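Long-range contacts in salmonella typhimurium DB7155 bacteriophage DET7 tailspike (Bacteriophage, PDB 2V5I), which binds and hydrolyses the O-antigen polysaccharide of Salmonella as the trimeric receptor-binding tailspike of the phage, built on a parallel beta-helix: residues A[155-160]-A[177-182]; A[337-342]-A[366-371]; A[357-362]-A[384-389]. All blocks are in the same frame, centred on the assembly; numbering follows the deposited sequence.

Interaction 1 (A[155-160]-A[177-182])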
ATOM      1  N   ALA A 155     -19.092 -30.236 -12.716  1.00 12.29           N
ATOM      2  CA  ALA A 155     -19.326 -28.828 -12.380  1.00 10.77           C
ATOM      3  C   ALA A 155     -20.688 -28.463 -12.851  1.00 11.80           C
ATOM      4  O   ALA A 155     -21.146 -28.971 -13.912  1.00 13.30           O
ATOM      5  CB  ALA A 155     -18.305 -27.945 -13.012  1.00 12.98           C
ATOM      6  N   ALA A 156     -21.380 -27.624 -12.099  1.00  9.95           N
ATOM      7  CA  ALA A 156     -22.583 -26.943 -12.607  1.00  9.24           C
ATOM      8  C   ALA A 156     -22.137 -25.594 -13.186  1.00 10.12           C
ATOM      9  O   ALA A 156     -21.781 -24.732 -12.428  1.00  9.38           O
ATOM     10  CB  ALA A 156     -23.570 -26.665 -11.511  1.00 11.24           C
ATOM     11  N   THR A 157     -22.218 -25.460 -14.499  1.00  9.32           N
ATOM     12  CA  THR A 157     -21.671 -24.288 -15.194  1.00 10.46           C
ATOM     13  C   THR A 157     -22.804 -23.405 -15.713  1.00 11.84           C
ATOM     14  O   THR A 157     -23.665 -23.874 -16.465  1.00 12.82           O
ATOM     15  CB  THR A 157     -20.765 -24.691 -16.365  1.00 10.42           C
ATOM     16  OG1 THR A 157     -19.673 -25.473 -15.876  1.00 11.34           O
ATOM     17  CG2 THR A 157     -20.210 -23.411 -17.087  1.00 12.07           C
ATOM     18  N   LEU A 158     -22.746 -22.122 -15.349  1.00 10.88           N
ATOM     19  CA  LEU A 158     -23.546 -21.094 -16.041  1.00 11.23           C
ATOM     20  C   LEU A 158     -22.719 -20.540 -17.190  1.00 11.95           C
ATOM     21  O   LEU A 158     -21.699 -19.920 -16.965  1.00 11.36           O
ATOM     22  CB  LEU A 158     -24.020 -19.963 -15.119  1.00 10.87           C
ATOM     23  CG  LEU A 158     -25.034 -19.035 -15.784  1.00 13.13           C
ATOM     24  CD1 LEU A 158     -26.283 -19.763 -16.193  1.00 12.60           C
ATOM     25  CD2 LEU A 158     -25.355 -17.944 -14.804  1.00 12.55           C
ATOM     26  N   ASP A 159     -23.166 -20.770 -18.427  1.00 10.20           N
ATOM     27  CA  ASP A 159     -22.392 -20.492 -19.661  1.00 12.06           C
ATOM     28  C   ASP A 159     -23.139 -19.361 -20.377  1.00 12.30           C
ATOM     29  O   ASP A 159     -24.165 -19.588 -21.012  1.00 13.70           O
ATOM     30  CB  ASP A 159     -22.281 -21.796 -20.489  1.00 12.73           C
ATOM     31  CG  ASP A 159     -21.484 -21.661 -21.764  1.00 15.77           C
ATOM     32  OD1 ASP A 159     -21.333 -20.528 -22.274  1.00 18.23           O
ATOM     33  OD2 ASP A 159     -20.998 -22.734 -22.257  1.00 18.99           O
ATOM     34  N   ILE A 160     -22.600 -18.147 -20.292  1.00 10.46           N
ATOM     35  CA  ILE A 160     -23.193 -16.966 -20.940  1.00 10.52           C
ATOM     36  C   ILE A 160     -22.440 -16.699 -22.236  1.00  9.72           C
ATOM     37  O   ILE A 160     -21.221 -16.601 -22.250  1.00 10.71           O
ATOM     38  CB  ILE A 160     -23.153 -15.780 -19.979  1.00 12.70           C
ATOM     39  CG1 ILE A 160     -24.101 -16.081 -18.791  1.00 14.60           C
ATOM     40  CG2 ILE A 160     -23.567 -14.509 -20.719  1.00 13.05           C
ATOM     41  CD1 ILE A 160     -24.089 -15.066 -17.775  1.00 18.60           C
ATOM     42  N   ALA A 177     -19.259 -23.375 -11.689  1.00  7.17           N
ATOM     43  CA  ALA A 177     -18.460 -22.522 -12.587  1.00  9.70           C
ATOM     44  C   ALA A 177     -19.320 -21.472 -13.274  1.00  9.50           C
ATOM     45  O   ALA A 177     -20.444 -21.720 -13.593  1.00 10.65           O
ATOM     46  CB  ALA A 177     -17.773 -23.348 -13.616  1.00  9.35           C
ATOM     47  N   TYR A 178     -18.734 -20.273 -13.492  1.00  8.26           N
ATOM     48  CA  TYR A 178     -19.339 -19.243 -14.256  1.00 10.08           C
ATOM     49  C   TYR A 178     -18.424 -18.972 -15.438  1.00  9.67           C
ATOM     50  O   TYR A 178     -17.243 -18.703 -15.272  1.00 10.97           O
ATOM     51  CB  TYR A 178     -19.494 -17.985 -13.374  1.00 10.14           C
ATOM     52  CG  TYR A 178     -20.547 -18.194 -12.305  1.00 10.67           C
ATOM     53  CD1 TYR A 178     -20.220 -18.769 -11.050  1.00 10.12           C
ATOM     54  CD2 TYR A 178     -21.881 -17.851 -12.542  1.00 10.73           C
ATOM     55  CE1 TYR A 178     -21.222 -19.001 -10.103  1.00 10.54           C
ATOM     56  CE2 TYR A 178     -22.876 -18.087 -11.595  1.00  8.27           C
ATOM     57  CZ  TYR A 178     -22.527 -18.630 -10.374  1.00  8.67           C
ATOM     58  OH  TYR A 178     -23.565 -18.816  -9.470  1.00  9.22           O
ATOM     59  N   LEU A 179     -18.963 -19.105 -16.650  1.00  9.60           N
ATOM     60  CA  LEU A 179     -18.160 -19.091 -17.867  1.00 10.89           C
ATOM     61  C   LEU A 179     -18.788 -18.112 -18.822  1.00 12.23           C
ATOM     62  O   LEU A 179     -19.979 -18.189 -19.071  1.00 12.10           O
ATOM     63  CB  LEU A 179     -18.164 -20.491 -18.488  1.00  9.67           C
ATOM     64  CG  LEU A 179     -17.609 -20.617 -19.904  1.00 13.91           C
ATOM     65  CD1 LEU A 179     -16.172 -20.149 -19.981  1.00 14.37           C
ATOM     66  CD2 LEU A 179     -17.750 -22.039 -20.324  1.00 15.06           C
ATOM     67  N   PHE A 180     -18.007 -17.139 -19.301  1.00  9.28           N
ATOM     68  CA  PHE A 180     -18.440 -16.191 -20.310  1.00 10.96           C
ATOM     69  C   PHE A 180     -17.674 -16.506 -21.587  1.00 10.23           C
ATOM     70  O   PHE A 180     -16.437 -16.376 -21.610  1.00 10.54           O
ATOM     71  CB  PHE A 180     -18.104 -14.776 -19.847  1.00 10.40           C
ATOM     72  CG  PHE A 180     -18.970 -14.287 -18.707  1.00 11.24           C
ATOM     73  CD1 PHE A 180     -18.655 -14.636 -17.390  1.00 11.93           C
ATOM     74  CD2 PHE A 180     -20.026 -13.469 -18.947  1.00 11.38           C
ATOM     75  CE1 PHE A 180     -19.482 -14.202 -16.354  1.00 15.24           C
ATOM     76  CE2 PHE A 180     -20.790 -12.985 -17.944  1.00 13.84           C
ATOM     77  CZ  PHE A 180     -20.509 -13.331 -16.657  1.00 12.04           C
ATOM     78  N   ARG A 181     -18.386 -16.820 -22.683  1.00 10.83           N
ATOM     79  CA  ARG A 181     -17.746 -17.178 -23.943  1.00 12.21           C
ATOM     80  C   ARG A 181     -18.021 -16.045 -24.940  1.00 12.55           C
ATOM     81  O   ARG A 181     -19.194 -15.678 -25.160  1.00 13.42           O
ATOM     82  CB  ARG A 181     -18.382 -18.445 -24.516  1.00 13.49           C
ATOM     83  CG  ARG A 181     -18.089 -19.709 -23.778  1.00 16.13           C
ATOM     84  CD  ARG A 181     -18.720 -20.824 -24.568  1.00 19.35           C
ATOM     85  NE  ARG A 181     -18.662 -22.116 -23.896  1.00 16.49           N
ATOM     86  CZ  ARG A 181     -17.601 -22.919 -23.948  1.00 23.86           C
ATOM     87  NH1 ARG A 181     -16.494 -22.512 -24.554  1.00 29.92           N
ATOM     88  NH2 ARG A 181     -17.621 -24.094 -23.326  1.00 27.73           N
ATOM     89  N   SER A 182     -16.968 -15.455 -25.490  1.00 11.11           N
ATOM     90  CA  SER A 182     -17.034 -14.399 -26.474  1.00 11.52           C
ATOM     91  C   SER A 182     -17.822 -13.150 -25.984  1.00 11.71           C
ATOM     92  O   SER A 182     -18.555 -12.511 -26.778  1.00 13.18           O
ATOM     93  CB  SER A 182     -17.676 -14.916 -27.749  1.00 13.11           C
ATOM     94  OG  SER A 182     -16.864 -15.925 -28.270  1.00 16.64           O
TER
HETATM   95  O   HOH W   1     -19.846 -25.032 -21.594  1.00 20.69           O

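Interaction 2 (A[337-342]-A[366-371])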
ATOM      1  N   LEU A 337       3.887 -15.461  -6.574  1.00  9.72           N
ATOM      2  CA  LEU A 337       3.681 -14.609  -7.758  1.00  9.05           C
ATOM      3  C   LEU A 337       4.572 -15.133  -8.907  1.00  9.96           C
ATOM      4  O   LEU A 337       5.796 -15.139  -8.802  1.00 11.75           O
ATOM      5  CB  LEU A 337       4.030 -13.147  -7.473  1.00 11.71           C
ATOM      6  CG  LEU A 337       3.966 -12.207  -8.661  1.00 14.67           C
ATOM      7  CD1 LEU A 337       2.615 -12.057  -9.263  1.00 13.17           C
ATOM      8  CD2 LEU A 337       4.478 -10.825  -8.249  1.00 14.22           C
ATOM      9  N   GLY A 338       3.917 -15.526  -9.990  1.00  9.34           N
ATOM     10  CA  GLY A 338       4.575 -16.028 -11.181  1.00  9.26           C
ATOM     11  C   GLY A 338       4.311 -15.090 -12.324  1.00  9.99           C
ATOM     12  O   GLY A 338       3.195 -14.655 -12.537  1.00 11.91           O
ATOM     13  N   MET A 339       5.359 -14.671 -13.026  1.00 10.91           N
ATOM     14  CA  MET A 339       5.136 -13.874 -14.217  1.00 11.72           C
ATOM     15  C   MET A 339       6.254 -14.044 -15.222  1.00 11.06           C
ATOM     16  O   MET A 339       7.280 -14.663 -14.933  1.00 11.67           O
ATOM     17  CB  MET A 339       4.967 -12.415 -13.874  1.00 15.83           C
ATOM     18  CG  MET A 339       5.987 -11.893 -13.014  1.00 15.99           C
ATOM     19  SD  MET A 339       5.849 -10.057 -12.840  1.00 20.10           S
ATOM     20  CE  MET A 339       4.309  -9.860 -12.071  1.00 24.18           C
ATOM     21  N   ASP A 340       5.977 -13.592 -16.430  1.00 10.29           N
ATOM     22  CA  ASP A 340       7.002 -13.488 -17.496  1.00 10.34           C
ATOM     23  C   ASP A 340       6.753 -12.229 -18.321  1.00  8.72           C
ATOM     24  O   ASP A 340       5.783 -11.474 -18.040  1.00  9.97           O
ATOM     25  CB  ASP A 340       7.103 -14.761 -18.355  1.00 10.22           C
ATOM     26  CG  ASP A 340       6.017 -14.902 -19.457  1.00 12.76           C
ATOM     27  OD1 ASP A 340       5.185 -14.002 -19.616  1.00 13.76           O
ATOM     28  OD2 ASP A 340       6.015 -16.005 -20.138  1.00 13.86           O
ATOM     29  N   GLY A 341       7.631 -11.931 -19.271  1.00  9.82           N
ATOM     30  CA  GLY A 341       7.428 -10.861 -20.196  1.00  9.65           C
ATOM     31  C   GLY A 341       8.467  -9.782 -20.113  1.00 10.42           C
ATOM     32  O   GLY A 341       9.355  -9.839 -19.274  1.00 10.89           O
ATOM     33  N   SER A 342       8.385  -8.841 -21.031  1.00 10.04           N
ATOM     34  CA  SER A 342       9.280  -7.679 -21.085  1.00 10.15           C
ATOM     35  C   SER A 342       8.542  -6.381 -20.803  1.00 11.35           C
ATOM     36  O   SER A 342       7.337  -6.242 -21.067  1.00 12.81           O
ATOM     37  CB  SER A 342      10.010  -7.619 -22.418  1.00 12.85           C
ATOM     38  OG  SER A 342       9.171  -7.276 -23.529  1.00 14.46           O
ATOM     39  N   ARG A 366      11.879  -5.109 -16.630  1.00 10.43           N
ATOM     40  CA  ARG A 366      10.726  -4.807 -15.768  1.00  8.11           C
ATOM     41  C   ARG A 366      11.198  -4.206 -14.463  1.00  9.74           C
ATOM     42  O   ARG A 366      12.270  -4.515 -13.987  1.00 11.34           O
ATOM     43  CB  ARG A 366       9.965  -6.105 -15.465  1.00  9.33           C
ATOM     44  CG  ARG A 366       8.630  -5.941 -14.708  1.00  8.27           C
ATOM     45  CD  ARG A 366       7.671  -7.129 -14.924  1.00  8.25           C
ATOM     46  NE  ARG A 366       7.213  -7.198 -16.346  1.00  7.94           N
ATOM     47  CZ  ARG A 366       6.466  -8.118 -16.892  1.00 11.27           C
ATOM     48  NH1 ARG A 366       5.981  -9.078 -16.169  1.00 10.25           N
ATOM     49  NH2 ARG A 366       6.185  -8.005 -18.188  1.00 10.99           N
ATOM     50  N   VAL A 367      10.365  -3.334 -13.901  1.00  8.62           N
ATOM     51  CA  VAL A 367      10.643  -2.658 -12.614  1.00 10.14           C
ATOM     52  C   VAL A 367       9.706  -3.203 -11.547  1.00 10.55           C
ATOM     53  O   VAL A 367       8.520  -3.206 -11.732  1.00 11.22           O
ATOM     54  CB  VAL A 367      10.472  -1.123 -12.706  1.00 13.41           C
ATOM     55  CG1 VAL A 367      10.855  -0.472 -11.349  1.00 13.36           C
ATOM     56  CG2 VAL A 367      11.340  -0.550 -13.808  1.00 15.49           C
ATOM     57  N   PHE A 368      10.278  -3.526 -10.377  1.00  8.59           N
ATOM     58  CA  PHE A 368       9.562  -4.012  -9.208  1.00 10.42           C
ATOM     59  C   PHE A 368       9.820  -3.021  -8.071  1.00  9.73           C
ATOM     60  O   PHE A 368      11.000  -2.739  -7.798  1.00 12.16           O
ATOM     61  CB  PHE A 368      10.120  -5.368  -8.790  1.00 10.15           C
ATOM     62  CG  PHE A 368       9.960  -6.427  -9.833  1.00 11.08           C
ATOM     63  CD1 PHE A 368      10.926  -6.614 -10.804  1.00 10.34           C
ATOM     64  CD2 PHE A 368       8.876  -7.296  -9.768  1.00 11.87           C
ATOM     65  CE1 PHE A 368      10.765  -7.607 -11.788  1.00 11.29           C
ATOM     66  CE2 PHE A 368       8.700  -8.255 -10.757  1.00 12.65           C
ATOM     67  CZ  PHE A 368       9.658  -8.446 -11.724  1.00 12.51           C
ATOM     68  N   SER A 369       8.783  -2.385  -7.488  1.00  9.04           N
ATOM     69  CA  SER A 369       9.002  -1.410  -6.430  1.00 12.09           C
ATOM     70  C   SER A 369       8.127  -1.766  -5.228  1.00 10.97           C
ATOM     71  O   SER A 369       6.961  -2.146  -5.394  1.00 11.13           O
ATOM     72  CB  SER A 369       8.716   0.011  -6.903  1.00 13.60           C
ATOM     73  OG  SER A 369       9.420   0.302  -8.121  1.00 16.37           O
ATOM     74  N   ASN A 370       8.691  -1.635  -4.032  1.00 10.99           N
ATOM     75  CA  ASN A 370       7.944  -1.759  -2.780  1.00 11.45           C
ATOM     76  C   ASN A 370       7.356  -3.158  -2.627  1.00 11.25           C
ATOM     77  O   ASN A 370       6.147  -3.373  -2.619  1.00 13.61           O
ATOM     78  CB  ASN A 370       6.849  -0.705  -2.663  1.00 12.27           C
ATOM     79  CG  ASN A 370       6.412  -0.497  -1.247  1.00 19.92           C
ATOM     80  OD1 ASN A 370       7.196  -0.708  -0.313  1.00 23.22           O
ATOM     81  ND2 ASN A 370       5.149  -0.126  -1.063  1.00 22.76           N
ATOM     82  N   ILE A 371       8.276  -4.119  -2.589  1.00  9.47           N
ATOM     83  CA  ILE A 371       7.998  -5.586  -2.611  1.00 10.68           C
ATOM     84  C   ILE A 371       8.315  -6.179  -1.236  1.00 10.51           C
ATOM     85  O   ILE A 371       9.321  -5.860  -0.622  1.00 12.84           O
ATOM     86  CB  ILE A 371       8.877  -6.311  -3.684  1.00 12.75           C
ATOM     87  CG1 ILE A 371       8.745  -5.664  -5.076  1.00 18.11           C
ATOM     88  CG2 ILE A 371       8.493  -7.774  -3.793  1.00 17.52           C
ATOM     89  CD1 ILE A 371       7.367  -5.674  -5.677  1.00 15.90           C
TER

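Interaction 3 (A[357-362]-A[384-389])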
ATOM      1  N   ALA A 357       8.408 -21.215  -3.412  1.00 15.18           N
ATOM      2  CA  ALA A 357       9.033 -19.944  -3.758  1.00 13.21           C
ATOM      3  C   ALA A 357       8.025 -18.805  -3.600  1.00 12.63           C
ATOM      4  O   ALA A 357       6.818 -18.971  -3.838  1.00 12.69           O
ATOM      5  CB  ALA A 357       9.535 -20.000  -5.141  1.00 15.94           C
ATOM      6  N   GLY A 358       8.533 -17.608  -3.319  1.00 10.06           N
ATOM      7  CA  GLY A 358       7.651 -16.476  -3.219  1.00  8.94           C
ATOM      8  C   GLY A 358       7.369 -15.787  -4.529  1.00 11.46           C
ATOM      9  O   GLY A 358       6.242 -15.364  -4.765  1.00 10.70           O
ATOM     10  N   MET A 359       8.415 -15.599  -5.352  1.00  9.92           N
ATOM     11  CA  MET A 359       8.251 -14.992  -6.661  1.00  8.92           C
ATOM     12  C   MET A 359       9.148 -15.699  -7.670  1.00  8.75           C
ATOM     13  O   MET A 359      10.298 -15.963  -7.387  1.00 11.00           O
ATOM     14  CB  MET A 359       8.571 -13.476  -6.662  1.00 10.58           C
ATOM     15  CG  MET A 359       8.273 -12.796  -8.001  1.00 14.01           C
ATOM     16  SD  MET A 359       8.365 -10.988  -7.933  1.00 20.94           S
ATOM     17  CE  MET A 359      10.154 -10.793  -8.085  1.00 25.50           C
ATOM     18  N   LEU A 360       8.629 -15.901  -8.888  1.00 10.05           N
ATOM     19  CA  LEU A 360       9.422 -16.425  -9.984  1.00 11.14           C
ATOM     20  C   LEU A 360       9.052 -15.575 -11.172  1.00  9.52           C
ATOM     21  O   LEU A 360       7.982 -15.724 -11.784  1.00 11.68           O
ATOM     22  CB  LEU A 360       9.139 -17.917 -10.248  1.00 11.51           C
ATOM     23  CG  LEU A 360      10.239 -18.651 -11.015  1.00 17.08           C
ATOM     24  CD1 LEU A 360       9.864 -20.109 -11.151  1.00 21.46           C
ATOM     25  CD2 LEU A 360      10.504 -18.070 -12.367  1.00 19.08           C
ATOM     26  N   ALA A 361       9.912 -14.599 -11.471  1.00 10.06           N
ATOM     27  CA  ALA A 361       9.685 -13.665 -12.529  1.00 10.78           C
ATOM     28  C   ALA A 361      10.660 -13.954 -13.646  1.00 12.65           C
ATOM     29  O   ALA A 361      11.836 -13.606 -13.584  1.00 12.37           O
ATOM     30  CB  ALA A 361       9.871 -12.223 -12.009  1.00 12.91           C
ATOM     31  N   HIS A 362      10.139 -14.520 -14.723  1.00 10.94           N
ATOM     32  CA  HIS A 362      10.922 -14.766 -15.916  1.00 11.28           C
ATOM     33  C   HIS A 362      10.741 -13.576 -16.839  1.00 10.97           C
ATOM     34  O   HIS A 362      10.108 -13.645 -17.918  1.00 10.37           O
ATOM     35  CB  HIS A 362      10.476 -16.078 -16.574  1.00 12.50           C
ATOM     36  CG  HIS A 362      11.448 -16.579 -17.583  1.00 14.19           C
ATOM     37  ND1 HIS A 362      11.614 -17.922 -17.834  1.00 20.65           N
ATOM     38  CD2 HIS A 362      12.302 -15.928 -18.407  1.00 15.82           C
ATOM     39  CE1 HIS A 362      12.536 -18.070 -18.765  1.00 17.97           C
ATOM     40  NE2 HIS A 362      12.979 -16.884 -19.124  1.00 17.05           N
ATOM     41  N   ASP A 384      14.998 -21.277  -5.006  1.00 17.26           N
ATOM     42  CA  ASP A 384      15.272 -20.013  -4.399  1.00 16.15           C
ATOM     43  C   ASP A 384      13.961 -19.343  -4.007  1.00 15.79           C
ATOM     44  O   ASP A 384      12.938 -19.627  -4.612  1.00 18.84           O
ATOM     45  CB  ASP A 384      16.035 -19.137  -5.367  1.00 16.42           C
ATOM     46  CG  ASP A 384      17.293 -19.844  -5.910  1.00 19.72           C
ATOM     47  OD1 ASP A 384      18.013 -20.473  -5.116  1.00 20.97           O
ATOM     48  OD2 ASP A 384      17.518 -19.805  -7.135  1.00 27.16           O
ATOM     49  N   GLN A 385      14.003 -18.415  -3.062  1.00 11.81           N
ATOM     50  CA  GLN A 385      12.777 -17.744  -2.597  1.00 11.38           C
ATOM     51  C   GLN A 385      12.277 -16.709  -3.579  1.00 11.82           C
ATOM     52  O   GLN A 385      11.047 -16.549  -3.752  1.00 12.12           O
ATOM     53  CB  GLN A 385      12.992 -17.148  -1.227  1.00  9.64           C
ATOM     54  CG  GLN A 385      13.211 -18.216  -0.122  1.00 13.37           C
ATOM     55  CD  GLN A 385      13.845 -17.684   1.140  1.00 14.24           C
ATOM     56  OE1 GLN A 385      13.508 -16.613   1.636  1.00 15.24           O
ATOM     57  NE2 GLN A 385      14.761 -18.457   1.687  1.00 16.01           N
ATOM     58  N   ILE A 386      13.201 -15.900  -4.118  1.00 10.47           N
ATOM     59  CA  ILE A 386      12.876 -14.803  -4.989  1.00 12.30           C
ATOM     60  C   ILE A 386      13.763 -14.997  -6.233  1.00 12.59           C
ATOM     61  O   ILE A 386      14.984 -14.954  -6.120  1.00 12.41           O
ATOM     62  CB  ILE A 386      13.202 -13.457  -4.288  1.00 12.35           C
ATOM     63  CG1 ILE A 386      12.380 -13.274  -2.994  1.00 14.90           C
ATOM     64  CG2 ILE A 386      13.031 -12.301  -5.229  1.00 13.22           C
ATOM     65  CD1 ILE A 386      13.030 -12.260  -2.008  1.00 17.19           C
ATOM     66  N   ILE A 387      13.165 -15.179  -7.405  1.00 11.71           N
ATOM     67  CA  ILE A 387      13.884 -15.464  -8.651  1.00 13.14           C
ATOM     68  C   ILE A 387      13.460 -14.442  -9.694  1.00 12.49           C
ATOM     69  O   ILE A 387      12.264 -14.223  -9.895  1.00 11.56           O
ATOM     70  CB  ILE A 387      13.495 -16.846  -9.156  1.00 15.16           C
ATOM     71  CG1 ILE A 387      13.944 -17.911  -8.151  1.00 17.76           C
ATOM     72  CG2 ILE A 387      14.060 -17.079 -10.579  1.00 17.42           C
ATOM     73  CD1 ILE A 387      12.994 -19.134  -8.078  1.00 23.24           C
ATOM     74  N   ILE A 388      14.438 -13.752 -10.288  1.00 11.73           N
ATOM     75  CA  ILE A 388      14.223 -12.886 -11.425  1.00 11.49           C
ATOM     76  C   ILE A 388      15.239 -13.329 -12.462  1.00 13.06           C
ATOM     77  O   ILE A 388      16.421 -13.374 -12.181  1.00 13.74           O
ATOM     78  CB  ILE A 388      14.421 -11.381 -11.102  1.00 12.97           C
ATOM     79  CG1 ILE A 388      13.501 -10.952  -9.946  1.00 13.83           C
ATOM     80  CG2 ILE A 388      14.180 -10.537 -12.345  1.00 14.54           C
ATOM     81  CD1 ILE A 388      13.730  -9.521  -9.488  1.00 16.22           C
ATOM     82  N   ILE A 389      14.793 -13.600 -13.690  1.00 12.45           N
ATOM     83  CA  ILE A 389      15.688 -14.174 -14.711  1.00 13.26           C
ATOM     84  C   ILE A 389      16.437 -13.130 -15.517  1.00 14.49           C
ATOM     85  O   ILE A 389      17.646 -13.248 -15.695  1.00 15.45           O
ATOM     86  CB  ILE A 389      14.885 -15.043 -15.699  1.00 14.20           C
ATOM     87  CG1 ILE A 389      14.211 -16.186 -14.964  1.00 15.32           C
ATOM     88  CG2 ILE A 389      15.782 -15.543 -16.840  1.00 15.58           C
ATOM     89  CD1 ILE A 389      15.154 -17.171 -14.258  1.00 20.29           C
TER

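Interaction 1 (A[155-160]-A[177-182])
Asp159 and Arg181 meet across two neighbouring parallel strands through a single-pronged salt bridge: NE of Arg181 donates to OD2 of Asp159 over 2.9 Å, almost straight at 172°. The acceptor lies at the edge of the guanidinium, close to its plane, and is approached from the syn side of the carboxylate; the two flat groups are turned 38° against each other. One water bridges the same pair, donating a hydrogen bond to Asp159 OD2 and accepting one from Arg181 NH2. Beneath, CD2 of Leu179 lies under one face of the guanidinium, toward its rim, and stands 3.8 Å from Asp159 OD2. On the same side of the strands, CG2 of Thr157 rests 3.8 Å from CB of Leu179, and OG1 of Thr157 faces CB of Ala177.

Leu158, Ile160, Tyr178 and Phe180 point to the other side. CB of Leu158 touches CD2 of the Tyr178 ring at 4.0 Å, while CD1 of Ile160 reaches CE2 of Phe180 at 3.9 Å, these two side chains lying side by side. Ile168 packs on Ile160, Tyr178 and Phe180, and Met91 on Leu158 and Tyr178; Phe180 also stacks on Phe204 of the next strand, and the Tyr178 hydroxyl bonds to Gly172 O.

What positions all of this is the backbone. Five hydrogen bonds join strands 156-160 and 177-181 in register, from Ala177 N to Ala156 O through Arg181 N to Ile160 O, as expected for successive coils of a parallel beta-helix. Further charges continue the polar side: Arg161 also pairs with Asp159 OD2, and Glu205 takes NH1 of Arg181. With OD2 gripped by two arginines and a water, the carboxylate is probably held ionised.

Interaction 2 (A[337-342]-A[366-371])
In Met339, which touches both Arg366 and Phe368, CG sits between the backbone N and the carbonyl carbon (chi1 50°), a crowded position, while CG of Arg366 is anti to its own N (chi1 -173°) and the bend at chi3 (-66°) turns NE toward strand 338-342. There NH1 of Arg366 meets two acceptors. It donates weakly to SD of Met339 at 3.5 Å, the sulfur lying at the guanidinium edge near its plane, and weakly to Asp340 O at 3.0 Å. O of Gly341 lies over one guanidinium face, offset toward the rim. At the backbone angles of Gly341 a CB would press on the preceding carbonyl O, and it would also clash with NH2 of Arg366.

The same sulfur stands 4.0 Å from CE2 of Phe368 in an oblique Met-aromatic contact, the two side chains running past one another in opposing senses. NE of Arg366 donates to Gly343 O and NH2 to Asn320 OD1, so the buried guanidinium has partners on all three nitrogens. Inside the beta-helix, the contact joins different faces of the coil: a cation is held mainly by neutral acceptors, and a thioether links it to an aromatic ring.

Interaction 3 (A[357-362]-A[384-389])
Ala357 precedes a corner of the right-handed beta-helix expected of this P22-like tailspike family, its CB lying 3.5 Å from Asp384 O; the parallel strand pair begins past that corner. At Gly358 the chain turns, and here two successive amides share one acceptor: Gly358 N at 2.8 Å and Met359 N at 3.2 Å both donate to Gln385 O, each within the carbonyl plane. Beyond the corner, the Met359 chain bends at chi3 (82°) and sets its CE 3.8 Å from CG1 of Ile388, an apolar contact on the side shared with Ile386 and Ala361. Val394 and Ile397 of another coil face pack against the isoleucines there.

Leu360 turns to the other side, where its CG meets CD1 of Ile387 at 4.1 Å. Ala361 next carries the backbone pairing in both directions: its N donates to Ile387 O in a nearly straight bond (175°), and its O accepts from Ile389 N. The segment ends with His362, whose NE2 bonds to the Tyr364 hydroxyl and whose ring also stacks with that of His316. Over one face of the imidazole, CG1 of Ile389 makes a CH-pi contact, 4.0 Å from the ring centroid.

All three contacts belong to one beta-helix, and interactions 1 and 3 repeat the same theme, neighbouring parallel strands of the same face, at places whose centres are about 33 Å apart. Interaction 2 differs in kind, reaching from that face to another. It adjoins interaction 3, with centres about 9 Å apart: strands 335-342 and 357-364 are neighbours, joined by probable hydrogen bonds including Met339 O to His362 N at 2.9 Å, and Phe368 packs on Met359 and Ala361. Interaction 1 stays separate, its nearest atoms about 21 Å from interaction 2. The residues flanking Phe368, Val367 and Ser369, pack against the second subunit, so interaction 2 lies close to the trimer interface.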